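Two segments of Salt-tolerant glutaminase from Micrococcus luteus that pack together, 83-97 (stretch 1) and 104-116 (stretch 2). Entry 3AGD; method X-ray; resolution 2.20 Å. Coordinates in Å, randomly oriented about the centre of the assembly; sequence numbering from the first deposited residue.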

# COMPACT_ATOMS: atom_id res chain seq x y z
N VAL A 83 9.28 -20.00 -11.48
CA VAL A 83 8.44 -19.06 -12.22
C VAL A 83 9.24 -17.83 -12.66
O VAL A 83 9.12 -17.38 -13.80
CB VAL A 83 7.23 -18.61 -11.38
CG1 VAL A 83 6.37 -17.62 -12.17
CG2 VAL A 83 6.39 -19.81 -10.99
N ASP A 84 10.06 -17.30 -11.76
CA ASP A 84 10.84 -16.11 -12.08
C ASP A 84 11.86 -16.33 -13.18
O ASP A 84 12.30 -15.37 -13.81
CB ASP A 84 11.52 -15.56 -10.82
CG ASP A 84 10.52 -14.96 -9.85
OD1 ASP A 84 9.32 -14.86 -10.20
OD2 ASP A 84 10.93 -14.57 -8.73
N ARG A 85 12.23 -17.58 -13.43
CA ARG A 85 13.17 -17.89 -14.49
C ARG A 85 12.48 -17.76 -15.85
O ARG A 85 13.14 -17.54 -16.87
CB ARG A 85 13.72 -19.31 -14.36
CG ARG A 85 14.92 -19.47 -13.43
CD ARG A 85 15.62 -20.83 -13.66
NE ARG A 85 14.90 -21.96 -13.05
CZ ARG A 85 15.00 -22.31 -11.77
NH1 ARG A 85 15.79 -21.63 -10.95
NH2 ARG A 85 14.30 -23.34 -11.31
N GLN A 86 11.15 -17.87 -15.87
CA GLN A 86 10.39 -17.80 -17.12
C GLN A 86 9.49 -16.58 -17.25
O GLN A 86 9.01 -16.26 -18.34
CB GLN A 86 9.52 -19.05 -17.28
CG GLN A 86 10.25 -20.39 -17.20
CD GLN A 86 11.21 -20.62 -18.36
OE1 GLN A 86 11.74 -21.72 -18.52
NE2 GLN A 86 11.45 -19.59 -19.16
N VAL A 87 9.24 -15.90 -16.13
CA VAL A 87 8.37 -14.73 -16.14
C VAL A 87 9.03 -13.59 -15.37
O VAL A 87 9.34 -13.73 -14.18
CB VAL A 87 7.00 -15.07 -15.49
CG1 VAL A 87 6.08 -13.86 -15.51
CG2 VAL A 87 6.35 -16.24 -16.24
N GLY A 88 9.24 -12.47 -16.04
CA GLY A 88 9.88 -11.32 -15.41
C GLY A 88 8.94 -10.47 -14.57
O GLY A 88 7.75 -10.77 -14.44
N LEU A 89 9.48 -9.40 -14.00
CA LEU A 89 8.70 -8.48 -13.17
C LEU A 89 8.79 -7.09 -13.77
O LEU A 89 8.40 -6.10 -13.14
CB LEU A 89 9.27 -8.44 -11.76
CG LEU A 89 9.34 -9.77 -11.00
CD1 LEU A 89 10.10 -9.58 -9.69
CD2 LEU A 89 7.92 -10.26 -10.74
N ASN A 90 9.32 -7.01 -14.99
CA ASN A 90 9.49 -5.74 -15.66
C ASN A 90 8.16 -5.19 -16.16
O ASN A 90 7.47 -5.82 -16.96
CB ASN A 90 10.44 -5.90 -16.85
CG ASN A 90 10.73 -4.58 -17.54
OD1 ASN A 90 10.52 -4.44 -18.75
ND2 ASN A 90 11.22 -3.61 -16.79
N PRO A 91 7.77 -4.01 -15.68
CA PRO A 91 6.50 -3.43 -16.13
C PRO A 91 6.52 -3.15 -17.63
O PRO A 91 7.53 -2.68 -18.18
CB PRO A 91 6.36 -2.17 -15.27
CG PRO A 91 7.76 -1.84 -14.89
CD PRO A 91 8.38 -3.18 -14.62
N SER A 92 5.42 -3.45 -18.31
CA SER A 92 5.35 -3.26 -19.75
C SER A 92 3.93 -3.29 -20.30
O SER A 92 3.01 -3.80 -19.65
CB SER A 92 6.19 -4.35 -20.43
OG SER A 92 6.02 -4.36 -21.84
N GLY A 93 3.77 -2.73 -21.50
CA GLY A 93 2.48 -2.72 -22.17
C GLY A 93 2.39 -3.99 -23.01
O GLY A 93 3.35 -4.76 -23.05
N GLU A 94 1.27 -4.19 -23.70
CA GLU A 94 1.08 -5.39 -24.51
C GLU A 94 1.96 -5.47 -25.77
O GLU A 94 2.28 -6.57 -26.23
CB GLU A 94 -0.40 -5.53 -24.88
CG GLU A 94 -0.78 -6.82 -25.61
CD GLU A 94 -0.27 -8.07 -24.91
OE1 GLU A 94 -0.40 -8.17 -23.67
OE2 GLU A 94 0.26 -8.96 -25.61
N ALA A 95 2.36 -4.32 -26.31
CA ALA A 95 3.20 -4.29 -27.51
C ALA A 95 4.42 -5.20 -27.31
O ALA A 95 5.14 -5.05 -26.32
CB ALA A 95 3.66 -2.86 -27.80
N PHE A 96 4.64 -6.12 -28.23
CA PHE A 96 5.76 -7.05 -28.10
C PHE A 96 7.03 -6.66 -28.84
O PHE A 96 7.00 -6.36 -30.03
CB PHE A 96 5.36 -8.46 -28.56
CG PHE A 96 6.44 -9.49 -28.35
CD1 PHE A 96 6.77 -9.92 -27.07
CD2 PHE A 96 7.16 -9.99 -29.43
CE1 PHE A 96 7.81 -10.84 -26.86
CE2 PHE A 96 8.19 -10.91 -29.24
CZ PHE A 96 8.52 -11.34 -27.95
N ASN A 97 8.14 -6.69 -28.12
CA ASN A 97 9.44 -6.39 -28.70
C ASN A 97 10.33 -7.59 -28.38
O ASN A 97 10.51 -7.94 -27.22
CB ASN A 97 10.04 -5.13 -28.08
CG ASN A 97 11.31 -4.68 -28.78
OD1 ASN A 97 12.19 -5.50 -29.07
ND2 ASN A 97 11.42 -3.39 -29.05
N GLU A 104 19.58 -11.68 -20.74
CA GLU A 104 20.28 -12.82 -20.18
C GLU A 104 19.35 -13.86 -19.57
O GLU A 104 19.68 -15.04 -19.50
CB GLU A 104 21.27 -12.34 -19.11
CG GLU A 104 20.69 -11.31 -18.15
CD GLU A 104 19.51 -11.85 -17.35
OE1 GLU A 104 18.52 -11.11 -17.18
OE2 GLU A 104 19.58 -13.01 -16.88
N SER A 105 18.17 -13.41 -19.14
CA SER A 105 17.20 -14.29 -18.51
C SER A 105 16.27 -15.00 -19.50
O SER A 105 15.77 -16.09 -19.21
CB SER A 105 16.38 -13.49 -17.50
OG SER A 105 15.87 -12.30 -18.08
N HIS A 106 16.04 -14.39 -20.66
CA HIS A 106 15.17 -14.97 -21.68
C HIS A 106 13.77 -15.22 -21.12
O HIS A 106 13.37 -16.36 -20.90
CB HIS A 106 15.74 -16.30 -22.17
CG HIS A 106 17.12 -16.18 -22.74
ND1 HIS A 106 17.44 -15.28 -23.74
CD2 HIS A 106 18.26 -16.85 -22.46
CE1 HIS A 106 18.72 -15.40 -24.04
NE2 HIS A 106 19.25 -16.34 -23.27
N ARG A 107 13.03 -14.14 -20.88
CA ARG A 107 11.69 -14.27 -20.34
C ARG A 107 10.86 -13.04 -20.67
O ARG A 107 11.39 -11.92 -20.73
CB ARG A 107 11.77 -14.44 -18.82
CG ARG A 107 12.30 -13.20 -18.11
CD ARG A 107 12.75 -13.48 -16.68
NE ARG A 107 13.34 -12.29 -16.09
CZ ARG A 107 14.05 -12.28 -14.96
NH1 ARG A 107 14.27 -13.41 -14.30
NH2 ARG A 107 14.56 -11.14 -14.51
N PRO A 108 9.55 -13.22 -20.92
CA PRO A 108 8.69 -12.08 -21.23
C PRO A 108 8.71 -11.14 -20.02
O PRO A 108 9.01 -11.57 -18.91
CB PRO A 108 7.32 -12.73 -21.47
CG PRO A 108 7.38 -13.98 -20.64
CD PRO A 108 8.78 -14.48 -20.89
N ASP A 109 8.37 -9.87 -20.24
CA ASP A 109 8.41 -8.88 -19.16
C ASP A 109 7.62 -9.15 -17.88
O ASP A 109 8.15 -8.94 -16.78
CB ASP A 109 8.05 -7.50 -19.71
CG ASP A 109 9.19 -6.88 -20.51
OD1 ASP A 109 10.33 -7.36 -20.38
OD2 ASP A 109 8.94 -5.91 -21.26
N ASN A 110 6.37 -9.59 -17.98
CA ASN A 110 5.60 -9.86 -16.77
C ASN A 110 4.36 -10.71 -17.04
O ASN A 110 4.00 -10.94 -18.19
CB ASN A 110 5.19 -8.55 -16.08
CG ASN A 110 4.31 -7.68 -16.95
OD1 ASN A 110 4.77 -6.70 -17.53
ND2 ASN A 110 3.04 -8.05 -17.05
N ALA A 111 3.71 -11.16 -15.97
CA ALA A 111 2.53 -12.02 -16.05
C ALA A 111 1.24 -11.37 -16.55
O ALA A 111 0.29 -12.09 -16.87
CB ALA A 111 2.29 -12.68 -14.69
N MET A 112 1.20 -10.04 -16.60
CA MET A 112 0.01 -9.32 -17.04
C MET A 112 -0.14 -9.21 -18.56
O MET A 112 -1.25 -9.03 -19.06
CB MET A 112 -0.01 -7.91 -16.43
CG MET A 112 -0.10 -7.90 -14.90
SD MET A 112 -1.58 -8.76 -14.28
CE MET A 112 -0.89 -10.31 -13.73
N ILE A 113 0.97 -9.31 -19.28
CA ILE A 113 0.93 -9.23 -20.73
C ILE A 113 0.78 -10.65 -21.27
O ILE A 113 1.20 -11.62 -20.63
CB ILE A 113 2.22 -8.61 -21.31
CG1 ILE A 113 3.43 -9.47 -20.96
CG2 ILE A 113 2.41 -7.20 -20.76
CD1 ILE A 113 4.73 -9.01 -21.59
N ASN A 114 0.17 -10.77 -22.45
CA ASN A 114 -0.06 -12.07 -23.07
C ASN A 114 1.15 -12.99 -23.04
O ASN A 114 1.06 -14.11 -22.54
CB ASN A 114 -0.54 -11.87 -24.51
CG ASN A 114 -1.96 -11.33 -24.57
OD1 ASN A 114 -2.45 -10.74 -23.60
ND2 ASN A 114 -2.62 -11.52 -25.71
N ALA A 115 2.27 -12.53 -23.58
CA ALA A 115 3.49 -13.34 -23.62
C ALA A 115 3.83 -13.92 -22.25
O ALA A 115 4.20 -15.09 -22.14
CB ALA A 115 4.66 -12.49 -24.13
N GLY A 116 3.71 -13.11 -21.20
CA GLY A 116 4.00 -13.61 -19.87
C GLY A 116 2.89 -14.53 -19.39
O GLY A 116 3.14 -15.46 -18.61
O HOH W 1 13.68 -18.64 -19.78
O HOH W 2 16.12 -16.55 -16.71
O HOH W 3 5.18 -10.94 -13.51
O HOH W 4 2.54 -9.87 -24.90

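The two stretches run alongside each other in the same direction, largely as loops, and backbone groups carry much of the contact. At its start, Ser-105 lies opposite Arg-85, and water 2 joins their carbonyls, donating to Ser-105 O at 2.6 Å and to Arg-85 O at 3.1 Å; both are acceptors and cannot bond each other directly, and here a water supplies the hydrogens.

Arg-107 points toward stretch 1. Its long, nearly extended side chain reaches the backbone of Asp-84, which lies in a helix, where NH1 gives a weak hydrogen bond to Asp-84 O (2.8 Å, 127°). On the way it passes Gly-88, whose CA lies 3.7 Å from Arg-107 NE.

Pro-108 has no amide hydrogen to offer, but its carbonyl is free to accept: Gly-88 N donates to Pro-108 O at 3.0 Å with a good angle of 153°. Glycine suits this spot, because a CB on Gly-88 would point toward stretch 2 and fall a tight 3.1 Å from Pro-108 O. Asp-109 O receives a weak hydrogen bond from Asn-90 N (2.9 Å, 119°), though the position of Asp-109 O is less certain, while the Asp-109 side chain lies beside Ser-92, with OD2 3.3 Å from Ser-92 CB.

The backbone of Asn-110 contributes a CA-H...O contact from its CA to Gly-88 O (3.3 Å). Water 3 donates to the same Gly-88 O (2.7 Å) and accepts from Ala-111 N (2.9 Å). The small methyl of Ala-111 meets Val-87, Ala-111 CB to Val-87 CG1 4.1 Å.

Ile-113, the N-cap residue, points toward stretch 1; its branched apolar side chain covers backbone there, with Ile-113 CG2 3.5 Å from Gly-93 O, but cannot bond helix amides. Glu-94 does: Asn-114 N donates to Glu-94 OE1 (2.9 Å, 168°), and water 4 links Glu-94 OE2 (2.6 Å) to Ala-115 N (3.0 Å). A carboxylate suits first-turn amides, which lack carbonyls of an earlier turn. Finally, Ala-115 CB packs against Phe-96 CD1 at 4.4 Å.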